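Local coordinates for protein amidase, hydantoinase/carbamoylase family (PDB 5TP4) that probably hydrolyses N-carbamoyl-L-amino acids, as a zinc-dependent amidase of the peptidase M20 family that binds two zinc ions per subunit, at residues B[103-106]-B[107-111]; B[154-158]-B[159-163]; B[168-172]-B[173-177]. One frame throughout, in Å; residues are numbered along the deposited sequence.

Interaction 1 of 3, residues B[103-106]-B[107-111]; sequences DGVY and GVLAG
Val105 and Leu109 make the tightly packed side of this first helical turn. CG2 of Val105 lies 3.6 Å from CD1 of Leu109, the two branched side chains crossing at a slant. Val105 brings CG2 there because that methyl stands anti to the backbone N, with CG1 in the more hindered place between N and the carbonyl carbon (chi1 57°). The backbone beneath is equally firm: Leu109 N gives a nearly straight hydrogen bond to Val105 O (2.9 Å, 173° at the hydrogen), and Ala110 N bonds Tyr106 O at 2.8 Å. Helices 17-28 and 45-60 pack on this side, with Leu20, Leu24, Phe54 and Trp57 against Leu109, so branched aliphatic residues suit it.

Here helix 105-121 of the M20 catalytic domain begins, two residues after Asp103, which is predicted to bind both zinc ions. Gly104, the N-cap residue, has a positive phi of 77°, a conformation glycine adopts easily, and it sits close to the zinc ligands His92 and His198.

The cap is the looser part. The hydrogen bond from Gly107 N to Gly104 O is long and weak (3.3 Å), and a water bridges the same two atoms, accepting from Gly107 N at 2.8 Å and donating weakly to Gly104 O. Next to it the Tyr106 ring leans obliquely past Gly107 N, and its CE1 approaches CB of Ala110 no closer than 4.2 Å. The small Ala110 methyl fits beside the ring. The phenol OH is hydrogen-bonded to Val401 O and Thr405 OG1 of helix 398-416.

Interaction 2 of 3, residues B[154-158]-B[159-163]; sequences GALPL and DDALA
Pro157 and Leu158 each accept a backbone hydrogen bond from the turn that follows them: Ala161 N to Pro157 O at 3.1 Å, and Leu162 N to Leu158 O at 2.9 Å.

The apolar contacts fall on two sides. Leu158 and Leu162 pack one turn apart, Leu158 CG lying 3.7 Å from Leu162 CD1. Leu156 reaches forward from the loop and sets CD2 3.9 Å from CB of Ala161, while CD1 rests against Asp160 CB. Ala161, small and buried, also faces Leu147 and Val151 of helix 147-153.

These contacts start the short helix 158-163, with Pro157 as its N-cap. Proline, which lacks an N-H, suits the N-cap because no helical bond is asked of that nitrogen, and its phi of -62° fits the ring. Just upstream, Gly154 ends helix 147-153 in a Schellman motif, where glycine accommodates the positive phi.

Asp160 supplies the polar contact, at the exposed edge. With CG beside its own backbone N (chi1 -68°), it brings OD2 obliquely against the CB-CG-CD side of the proline ring, 3.3 Å from Pro157 CG. The negative charge of Asp160, in the first turn, is probably favoured by the helix dipole.

Interaction 3 of 3, residues B[168-172]-B[173-177]; sequences EGITL and GAALD
The backbone passes from an extended Thr171 (psi 156°) straight into helical angles at Leu172, and two hydrogen bonds fasten the new turn: Ala175 N to Thr171 O and Leu176 N to Leu172 O, both 2.8 Å.

Thr171 then adds a side-chain bond of its own. Its OG1 accepts from Ala174 N at 2.9 Å, with 160° at the hydrogen. The torsion explains the reach: chi1 of 67° sets the hydroxyl between the backbone N and the carbonyl carbon, turned forward to the first turn, while CG2 is directed anti to the carbonyl carbon. OG1 also lies 3.2 Å from Ala174 CB, next to the amide it caps.

This is the N-cap of helix 172-179, which follows the short helix 158-163 in the M20 catalytic domain. Threonine suits the position because its short, branched side chain can place an acceptor on an amide that has no preceding helical carbonyl to bind.

On the inner side, Leu172 and Leu176 meet one turn apart, CD2 of Leu172 lying 3.6 Å from CD1 of Leu176. The stem of the second leucine follows the backbone of the first, Leu176 CG coming within 3.3 Å of Leu172 O. Both leucines touch Leu43, and Leu172 also reaches Phe142, so large aliphatic groups serve this buried face.

The exposed side is lighter and belongs to Ile170 and Ala174. Ile170, just ahead of the cap, lays CG2 4.1 Å from the methyl carbon CB of Ala174. Further back, Asp166 OD1 accepts from the amides of Glu168 and Ile170, fixing the loop that delivers Ile170 to the helix start.

How the interactions relate
All three interactions are helix beginnings in one catalytic domain. Interactions 2 and 3 belong to successive short helices and touch directly, with centres 13 Å apart: Leu162 O probably accepts a hydrogen bond from Gly173 N at 3.0 Å, and Leu162 CD2 packs 3.6 Å from Leu176 CD1. Leu162 thus joins the leucine pairs of both. Interaction 1 stands apart, its centre 25 Å from each of the others, and is the one beside the metal site, Gly104 coming within about 4 Å of a bound zinc ion at its nearest approach. The side chains of Leu156 and Leu172 are about 12 Å and 11 Å from that of Glu137, which binds zinc in a structure of this protein though not in this chain.

Interaction 1 of 3, residues B[103-106]-B[107-111]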
loop_
_atom_site.group_PDB
_atom_site.type_symbol
_atom_site.label_atom_id
_atom_site.label_comp_id
_atom_site.label_asym_id
_atom_site.label_seq_id
_atom_site.Cartn_x
_atom_site.Cartn_y
_atom_site.Cartn_z
ATOM N N ASP B 103 23.015 3.353 -20.211
ATOM C CA ASP B 103 22.627 4.586 -19.523
ATOM C C ASP B 103 23.858 5.410 -19.182
ATOM O O ASP B 103 24.739 4.940 -18.447
ATOM C CB ASP B 103 21.899 4.259 -18.217
ATOM C CG ASP B 103 20.460 3.898 -18.404
ATOM O OD1 ASP B 103 19.817 4.419 -19.334
ATOM O OD2 ASP B 103 19.954 3.115 -17.570
ATOM N N GLY B 104 23.887 6.656 -19.646
ATOM C CA GLY B 104 25.002 7.566 -19.356
ATOM C C GLY B 104 26.252 7.309 -20.153
ATOM O O GLY B 104 26.792 8.215 -20.795
ATOM N N VAL B 105 26.736 6.072 -20.132
ATOM C CA VAL B 105 27.997 5.763 -20.778
ATOM C C VAL B 105 27.899 5.940 -22.283
ATOM O O VAL B 105 28.879 6.343 -22.921
ATOM C CB VAL B 105 28.442 4.340 -20.399
ATOM C CG1 VAL B 105 27.358 3.333 -20.791
ATOM C CG2 VAL B 105 29.805 3.998 -21.037
ATOM N N TYR B 106 26.733 5.629 -22.882
ATOM C CA TYR B 106 26.600 5.781 -24.332
ATOM C C TYR B 106 26.972 7.196 -24.778
ATOM O O TYR B 106 27.735 7.367 -25.730
ATOM C CB TYR B 106 25.174 5.443 -24.781
ATOM C CG TYR B 106 24.893 5.895 -26.204
ATOM C CD1 TYR B 106 25.732 5.530 -27.251
ATOM C CD2 TYR B 106 23.792 6.692 -26.488
ATOM C CE1 TYR B 106 25.478 5.970 -28.560
ATOM C CE2 TYR B 106 23.527 7.101 -27.766
ATOM C CZ TYR B 106 24.375 6.750 -28.797
ATOM O OH TYR B 106 24.078 7.183 -30.071
ATOM N N GLY B 107 26.479 8.223 -24.082
ATOM C CA GLY B 107 26.745 9.583 -24.537
ATOM C C GLY B 107 28.188 10.030 -24.352
ATOM O O GLY B 107 28.713 10.815 -25.156
ATOM N N VAL B 108 28.849 9.544 -23.299
ATOM C CA VAL B 108 30.265 9.832 -23.098
ATOM C C VAL B 108 31.098 9.172 -24.192
ATOM O O VAL B 108 31.954 9.810 -24.816
ATOM C CB VAL B 108 30.698 9.362 -21.698
ATOM C CG1 VAL B 108 32.225 9.510 -21.492
ATOM C CG2 VAL B 108 29.900 10.118 -20.616
ATOM N N LEU B 109 30.850 7.895 -24.457
ATOM C CA LEU B 109 31.656 7.211 -25.456
ATOM C C LEU B 109 31.268 7.572 -26.867
ATOM O O LEU B 109 32.101 7.456 -27.770
ATOM C CB LEU B 109 31.583 5.696 -25.250
ATOM C CG LEU B 109 32.119 5.239 -23.874
ATOM C CD1 LEU B 109 32.065 3.689 -23.803
ATOM C CD2 LEU B 109 33.547 5.749 -23.579
ATOM N N ALA B 110 30.053 8.076 -27.068
ATOM C CA ALA B 110 29.725 8.694 -28.347
ATOM C C ALA B 110 30.601 9.914 -28.584
ATOM O O ALA B 110 31.125 10.100 -29.682
ATOM C CB ALA B 110 28.247 9.079 -28.394
ATOM N N GLY B 111 30.817 10.727 -27.553
ATOM C CA GLY B 111 31.732 11.844 -27.710
ATOM C C GLY B 111 33.131 11.392 -28.077
ATOM O O GLY B 111 33.775 11.979 -28.952
HETATM O O HOH W 1 24.254 8.896 -22.435
#

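Interaction 2 of 3, residues B[154-158]-B[159-163]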
loop_
_atom_site.group_PDB
_atom_site.type_symbol
_atom_site.label_atom_id
_atom_site.label_comp_id
_atom_site.label_asym_id
_atom_site.label_seq_id
_atom_site.Cartn_x
_atom_site.Cartn_y
_atom_site.Cartn_z
ATOM N N GLY B 154 25.910 26.382 -11.517
ATOM C CA GLY B 154 25.631 27.290 -10.422
ATOM C C GLY B 154 24.322 27.031 -9.694
ATOM O O GLY B 154 23.962 27.809 -8.803
ATOM N N ALA B 155 23.605 25.958 -10.044
ATOM C CA ALA B 155 22.339 25.645 -9.392
ATOM C C ALA B 155 22.563 25.078 -7.996
ATOM O O ALA B 155 21.695 25.214 -7.122
ATOM C CB ALA B 155 21.537 24.675 -10.275
ATOM N N LEU B 156 23.729 24.475 -7.764
ATOM C CA LEU B 156 24.106 23.897 -6.474
ATOM C C LEU B 156 25.462 24.483 -6.100
ATOM O O LEU B 156 26.440 24.297 -6.850
ATOM C CB LEU B 156 24.166 22.363 -6.547
ATOM C CG LEU B 156 24.584 21.613 -5.288
ATOM C CD1 LEU B 156 23.600 21.868 -4.172
ATOM C CD2 LEU B 156 24.668 20.115 -5.591
ATOM N N PRO B 157 25.585 25.192 -4.976
ATOM C CA PRO B 157 26.899 25.729 -4.592
ATOM C C PRO B 157 27.918 24.618 -4.349
ATOM O O PRO B 157 27.590 23.553 -3.819
ATOM C CB PRO B 157 26.605 26.511 -3.304
ATOM C CG PRO B 157 25.122 26.773 -3.345
ATOM C CD PRO B 157 24.522 25.589 -4.038
ATOM N N LEU B 158 29.174 24.898 -4.728
ATOM C CA LEU B 158 30.253 23.913 -4.610
ATOM C C LEU B 158 30.431 23.430 -3.176
ATOM O O LEU B 158 30.586 22.230 -2.943
ATOM C CB LEU B 158 31.574 24.499 -5.126
ATOM C CG LEU B 158 32.836 23.627 -4.951
ATOM C CD1 LEU B 158 32.722 22.289 -5.680
ATOM C CD2 LEU B 158 34.097 24.374 -5.393
ATOM N N ASP B 159 30.425 24.348 -2.195
ATOM C CA ASP B 159 30.627 23.906 -0.815
ATOM C C ASP B 159 29.479 23.033 -0.326
ATOM O O ASP B 159 29.701 22.100 0.454
ATOM C CB ASP B 159 30.817 25.110 0.109
ATOM C CG ASP B 159 32.166 25.774 -0.094
ATOM O OD1 ASP B 159 33.060 25.119 -0.675
ATOM O OD2 ASP B 159 32.337 26.939 0.326
ATOM N N ASP B 160 28.249 23.303 -0.770
ATOM C CA ASP B 160 27.149 22.430 -0.374
ATOM C C ASP B 160 27.339 21.037 -0.957
ATOM O O ASP B 160 27.136 20.033 -0.266
ATOM C CB ASP B 160 25.816 23.033 -0.804
ATOM C CG ASP B 160 25.478 24.303 -0.037
ATOM O OD1 ASP B 160 26.070 24.526 1.045
ATOM O OD2 ASP B 160 24.616 25.074 -0.507
ATOM N N ALA B 161 27.791 20.961 -2.213
ATOM C CA ALA B 161 28.016 19.660 -2.838
ATOM C C ALA B 161 29.131 18.886 -2.145
ATOM O O ALA B 161 28.996 17.683 -1.903
ATOM C CB ALA B 161 28.337 19.830 -4.325
ATOM N N LEU B 162 30.244 19.553 -1.835
ATOM C CA LEU B 162 31.368 18.859 -1.219
ATOM C C LEU B 162 31.005 18.287 0.141
ATOM O O LEU B 162 31.625 17.306 0.582
ATOM C CB LEU B 162 32.554 19.811 -1.098
ATOM C CG LEU B 162 33.064 20.268 -2.469
ATOM C CD1 LEU B 162 34.067 21.387 -2.268
ATOM C CD2 LEU B 162 33.695 19.106 -3.251
ATOM N N ALA B 163 30.006 18.866 0.808
ATOM C CA ALA B 163 29.620 18.436 2.146
ATOM C C ALA B 163 28.541 17.355 2.141
ATOM O O ALA B 163 28.218 16.818 3.208
ATOM C CB ALA B 163 29.143 19.641 2.975
#

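Interaction 3 of 3, residues B[168-172]-B[173-177]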
loop_
_atom_site.group_PDB
_atom_site.type_symbol
_atom_site.label_atom_id
_atom_site.label_comp_id
_atom_site.label_asym_id
_atom_site.label_seq_id
_atom_site.Cartn_x
_atom_site.Cartn_y
_atom_site.Cartn_z
ATOM N N GLU B 168 27.076 6.122 4.494
ATOM C CA GLU B 168 28.102 5.780 5.466
ATOM C C GLU B 168 28.711 7.004 6.151
ATOM O O GLU B 168 29.626 6.852 6.967
ATOM C CB GLU B 168 29.196 4.951 4.784
ATOM C CG GLU B 168 28.794 3.507 4.413
ATOM C CD GLU B 168 27.741 3.404 3.300
ATOM O OE1 GLU B 168 26.634 2.878 3.564
ATOM O OE2 GLU B 168 28.018 3.836 2.159
ATOM N N GLY B 169 28.226 8.209 5.848
ATOM C CA GLY B 169 28.729 9.417 6.466
ATOM C C GLY B 169 29.902 10.048 5.758
ATOM O O GLY B 169 30.388 11.097 6.210
ATOM N N ILE B 170 30.359 9.458 4.659
ATOM C CA ILE B 170 31.498 9.966 3.906
ATOM C C ILE B 170 31.064 11.169 3.083
ATOM O O ILE B 170 30.049 11.117 2.383
ATOM C CB ILE B 170 32.059 8.871 2.994
ATOM C CG1 ILE B 170 32.527 7.687 3.839
ATOM C CG2 ILE B 170 33.174 9.415 2.119
ATOM C CD1 ILE B 170 32.870 6.497 3.009
ATOM N N THR B 171 31.846 12.242 3.143
ATOM C CA THR B 171 31.509 13.408 2.350
ATOM C C THR B 171 31.950 13.226 0.901
ATOM O O THR B 171 32.882 12.476 0.591
ATOM C CB THR B 171 32.157 14.666 2.919
ATOM O OG1 THR B 171 33.586 14.580 2.779
ATOM C CG2 THR B 171 31.796 14.825 4.382
ATOM N N LEU B 172 31.279 13.952 0.006
ATOM C CA LEU B 172 31.694 13.908 -1.391
ATOM C C LEU B 172 33.121 14.423 -1.554
ATOM O O LEU B 172 33.893 13.891 -2.357
ATOM C CB LEU B 172 30.711 14.698 -2.258
ATOM C CG LEU B 172 30.985 14.599 -3.756
ATOM C CD1 LEU B 172 29.690 14.310 -4.533
ATOM C CD2 LEU B 172 31.602 15.895 -4.225
ATOM N N GLY B 173 33.490 15.474 -0.819
ATOM C CA GLY B 173 34.873 15.936 -0.880
ATOM C C GLY B 173 35.861 14.860 -0.462
ATOM O O GLY B 173 36.880 14.637 -1.125
ATOM N N ALA B 174 35.580 14.187 0.655
ATOM C CA ALA B 174 36.421 13.063 1.058
ATOM C C ALA B 174 36.462 11.996 -0.028
ATOM O O ALA B 174 37.517 11.401 -0.287
ATOM C CB ALA B 174 35.910 12.467 2.372
ATOM N N ALA B 175 35.321 11.746 -0.688
ATOM C CA ALA B 175 35.289 10.716 -1.725
ATOM C C ALA B 175 36.080 11.149 -2.954
ATOM O O ALA B 175 36.704 10.312 -3.623
ATOM C CB ALA B 175 33.843 10.382 -2.100
ATOM N N LEU B 176 36.040 12.442 -3.283
ATOM C CA LEU B 176 36.884 12.958 -4.362
ATOM C C LEU B 176 38.358 12.736 -4.044
ATOM O O LEU B 176 39.140 12.348 -4.924
ATOM C CB LEU B 176 36.617 14.446 -4.597
ATOM C CG LEU B 176 35.282 14.829 -5.246
ATOM C CD1 LEU B 176 35.060 16.371 -5.196
ATOM C CD2 LEU B 176 35.219 14.326 -6.688
ATOM N N ASP B 177 38.750 12.982 -2.791
ATOM C CA ASP B 177 40.141 12.787 -2.393
ATOM C C ASP B 177 40.538 11.316 -2.487
ATOM O O ASP B 177 41.647 10.994 -2.930
ATOM C CB ASP B 177 40.373 13.310 -0.979
ATOM C CG ASP B 177 40.301 14.821 -0.896
ATOM O OD1 ASP B 177 40.511 15.491 -1.927
ATOM O OD2 ASP B 177 40.035 15.342 0.200
#